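Local coordinates for protein hydrolase (Burkholderia cenocepacia, PDB 4QKU) that probably hydrolyses fumarylacetoacetate to fumarate and acetoacetate, the last step of phenylalanine and tyrosine breakdown, as a metal-dependent member of the FAH family, at residues B[77-82]-B[98-103]. Numbering follows the deposited sequence.
Sequences TLPAGA and RDAWRS
L78 and P79 both come up against the methyl of A100, which sits on the side of helix 98-111 that faces the loop. The end of L78 does the reaching: its CD2 branch comes within 4.4 Å of A100 CB, because chi1 of -84° sets CG roughly anti to the carbonyl carbon, and chi2 of 156° sends CD1 on anti to CA and turns CD2 to A100. The delta carbon of P79 lies alongside, CD 4.5 Å from the same A100 CB. This is the more enclosed part: A100 is buried, both apolar contacts converge on its one methyl, and L78 also packs on V84, L85 and L96.

One helical turn on, the fit is looser. S103 directs its CB toward the loop, yet its OG stays 4.3 Å from the carbonyl O of T77, and no hydrogen bond crosses between the two segments. Q107, a turn further along, links the two by side-chain bonds instead: OE1 accepts from T77 N and NE2 donates to S103 O. The solvent side is at T77 and P79, both exposed. Another face of the helix carries W101, turned from the loop and packed edge-to-face on F249. The whole is loop-on-helix packing at the surface of the fumarylacetoacetase N-terminal domain, far from the metal site.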
loop_
_atom_site.group_PDB
_atom_site.type_symbol
_atom_site.label_atom_id
_atom_site.label_comp_id
_atom_site.label_asym_id
_atom_site.label_seq_id
_atom_site.Cartn_x
_atom_site.Cartn_y
_atom_site.Cartn_z
ATOM N N THR B 77 -31.107 -11.113 -8.578
ATOM C CA THR B 77 -31.062 -11.645 -7.234
ATOM C C THR B 77 -29.665 -12.149 -6.921
ATOM O O THR B 77 -28.962 -12.616 -7.796
ATOM C CB THR B 77 -32.121 -12.753 -7.001
ATOM O OG1 THR B 77 -32.075 -13.690 -8.075
ATOM C CG2 THR B 77 -33.539 -12.159 -6.930
ATOM N N LEU B 78 -29.287 -12.023 -5.653
ATOM C CA LEU B 78 -27.982 -12.404 -5.166
ATOM C C LEU B 78 -28.158 -13.382 -4.007
ATOM O O LEU B 78 -29.273 -13.573 -3.529
ATOM C CB LEU B 78 -27.256 -11.155 -4.695
ATOM C CG LEU B 78 -26.565 -10.426 -5.840
ATOM C CD1 LEU B 78 -26.358 -8.946 -5.542
ATOM C CD2 LEU B 78 -25.245 -11.109 -6.117
ATOM N N PRO B 79 -27.053 -14.024 -3.563
ATOM C CA PRO B 79 -27.116 -14.814 -2.334
ATOM C C PRO B 79 -27.798 -14.032 -1.231
ATOM O O PRO B 79 -27.572 -12.821 -1.099
ATOM C CB PRO B 79 -25.637 -15.020 -1.972
ATOM C CG PRO B 79 -24.900 -14.946 -3.272
ATOM C CD PRO B 79 -25.697 -14.032 -4.166
ATOM N N ALA B 80 -28.651 -14.691 -0.458
ATOM C CA ALA B 80 -29.191 -14.055 0.745
ATOM C C ALA B 80 -28.009 -13.567 1.601
ATOM O O ALA B 80 -27.006 -14.270 1.727
ATOM C CB ALA B 80 -30.050 -15.037 1.529
ATOM N N GLY B 81 -28.123 -12.373 2.168
ATOM C CA GLY B 81 -27.098 -11.880 3.076
ATOM C C GLY B 81 -27.153 -10.387 3.242
ATOM O O GLY B 81 -28.209 -9.777 3.061
ATOM N N ALA B 82 -26.015 -9.790 3.588
ATOM C CA ALA B 82 -25.907 -8.327 3.672
ATOM C C ALA B 82 -26.048 -7.728 2.267
ATOM O O ALA B 82 -25.713 -8.373 1.275
ATOM C CB ALA B 82 -24.586 -7.912 4.320
ATOM N N ARG B 98 -16.867 -15.893 -7.317
ATOM C CA ARG B 98 -17.106 -16.084 -8.738
ATOM C C ARG B 98 -18.505 -16.583 -9.111
ATOM O O ARG B 98 -19.019 -16.232 -10.162
ATOM C CB ARG B 98 -16.056 -17.025 -9.324
ATOM C CG ARG B 98 -16.044 -16.985 -10.831
ATOM C CD ARG B 98 -14.705 -17.415 -11.378
ATOM N NE ARG B 98 -14.464 -18.835 -11.139
ATOM C CZ ARG B 98 -13.419 -19.500 -11.628
ATOM N NH1 ARG B 98 -13.271 -20.794 -11.376
ATOM N NH2 ARG B 98 -12.514 -18.858 -12.374
ATOM N N ASP B 99 -19.097 -17.427 -8.285
ATOM C CA ASP B 99 -20.445 -17.915 -8.574
ATOM C C ASP B 99 -21.415 -16.758 -8.619
ATOM O O ASP B 99 -22.276 -16.702 -9.484
ATOM C CB ASP B 99 -20.906 -18.959 -7.549
ATOM C CG ASP B 99 -20.129 -20.267 -7.660
ATOM O OD1 ASP B 99 -19.400 -20.460 -8.674
ATOM O OD2 ASP B 99 -20.240 -21.097 -6.727
ATOM N N ALA B 100 -21.240 -15.808 -7.709
ATOM C CA ALA B 100 -22.070 -14.606 -7.690
ATOM C C ALA B 100 -21.825 -13.699 -8.917
ATOM O O ALA B 100 -22.787 -13.207 -9.523
ATOM C CB ALA B 100 -21.838 -13.840 -6.388
ATOM N N TRP B 101 -20.559 -13.506 -9.288
ATOM C CA TRP B 101 -20.215 -12.666 -10.429
ATOM C C TRP B 101 -20.910 -13.203 -11.658
ATOM O O TRP B 101 -21.489 -12.448 -12.441
ATOM C CB TRP B 101 -18.701 -12.627 -10.728
ATOM C CG TRP B 101 -17.796 -12.397 -9.559
ATOM C CD1 TRP B 101 -18.116 -11.807 -8.354
ATOM C CD2 TRP B 101 -16.403 -12.714 -9.487
ATOM N NE1 TRP B 101 -17.012 -11.773 -7.551
ATOM C CE2 TRP B 101 -15.953 -12.328 -8.219
ATOM C CE3 TRP B 101 -15.495 -13.269 -10.377
ATOM C CZ2 TRP B 101 -14.644 -12.499 -7.816
ATOM C CZ3 TRP B 101 -14.177 -13.436 -9.958
ATOM C CH2 TRP B 101 -13.774 -13.049 -8.695
ATOM N N ARG B 102 -20.820 -14.514 -11.837
ATOM C CA ARG B 102 -21.407 -15.167 -12.972
ATOM C C ARG B 102 -22.913 -15.142 -12.888
ATOM O O ARG B 102 -23.561 -14.762 -13.862
ATOM C CB ARG B 102 -20.885 -16.581 -13.090
ATOM C CG ARG B 102 -19.502 -16.562 -13.685
ATOM C CD ARG B 102 -18.780 -17.893 -13.530
ATOM N NE ARG B 102 -17.431 -17.758 -14.078
ATOM C CZ ARG B 102 -16.590 -18.761 -14.282
ATOM N NH1 ARG B 102 -16.958 -19.990 -13.984
ATOM N NH2 ARG B 102 -15.390 -18.518 -14.821
ATOM N N SER B 103 -23.471 -15.479 -11.730
ATOM C CA SER B 103 -24.912 -15.434 -11.587
ATOM C C SER B 103 -25.453 -14.057 -12.011
ATOM O O SER B 103 -26.391 -13.972 -12.797
ATOM C CB SER B 103 -25.352 -15.740 -10.174
ATOM O OG SER B 103 -26.724 -15.453 -10.038
#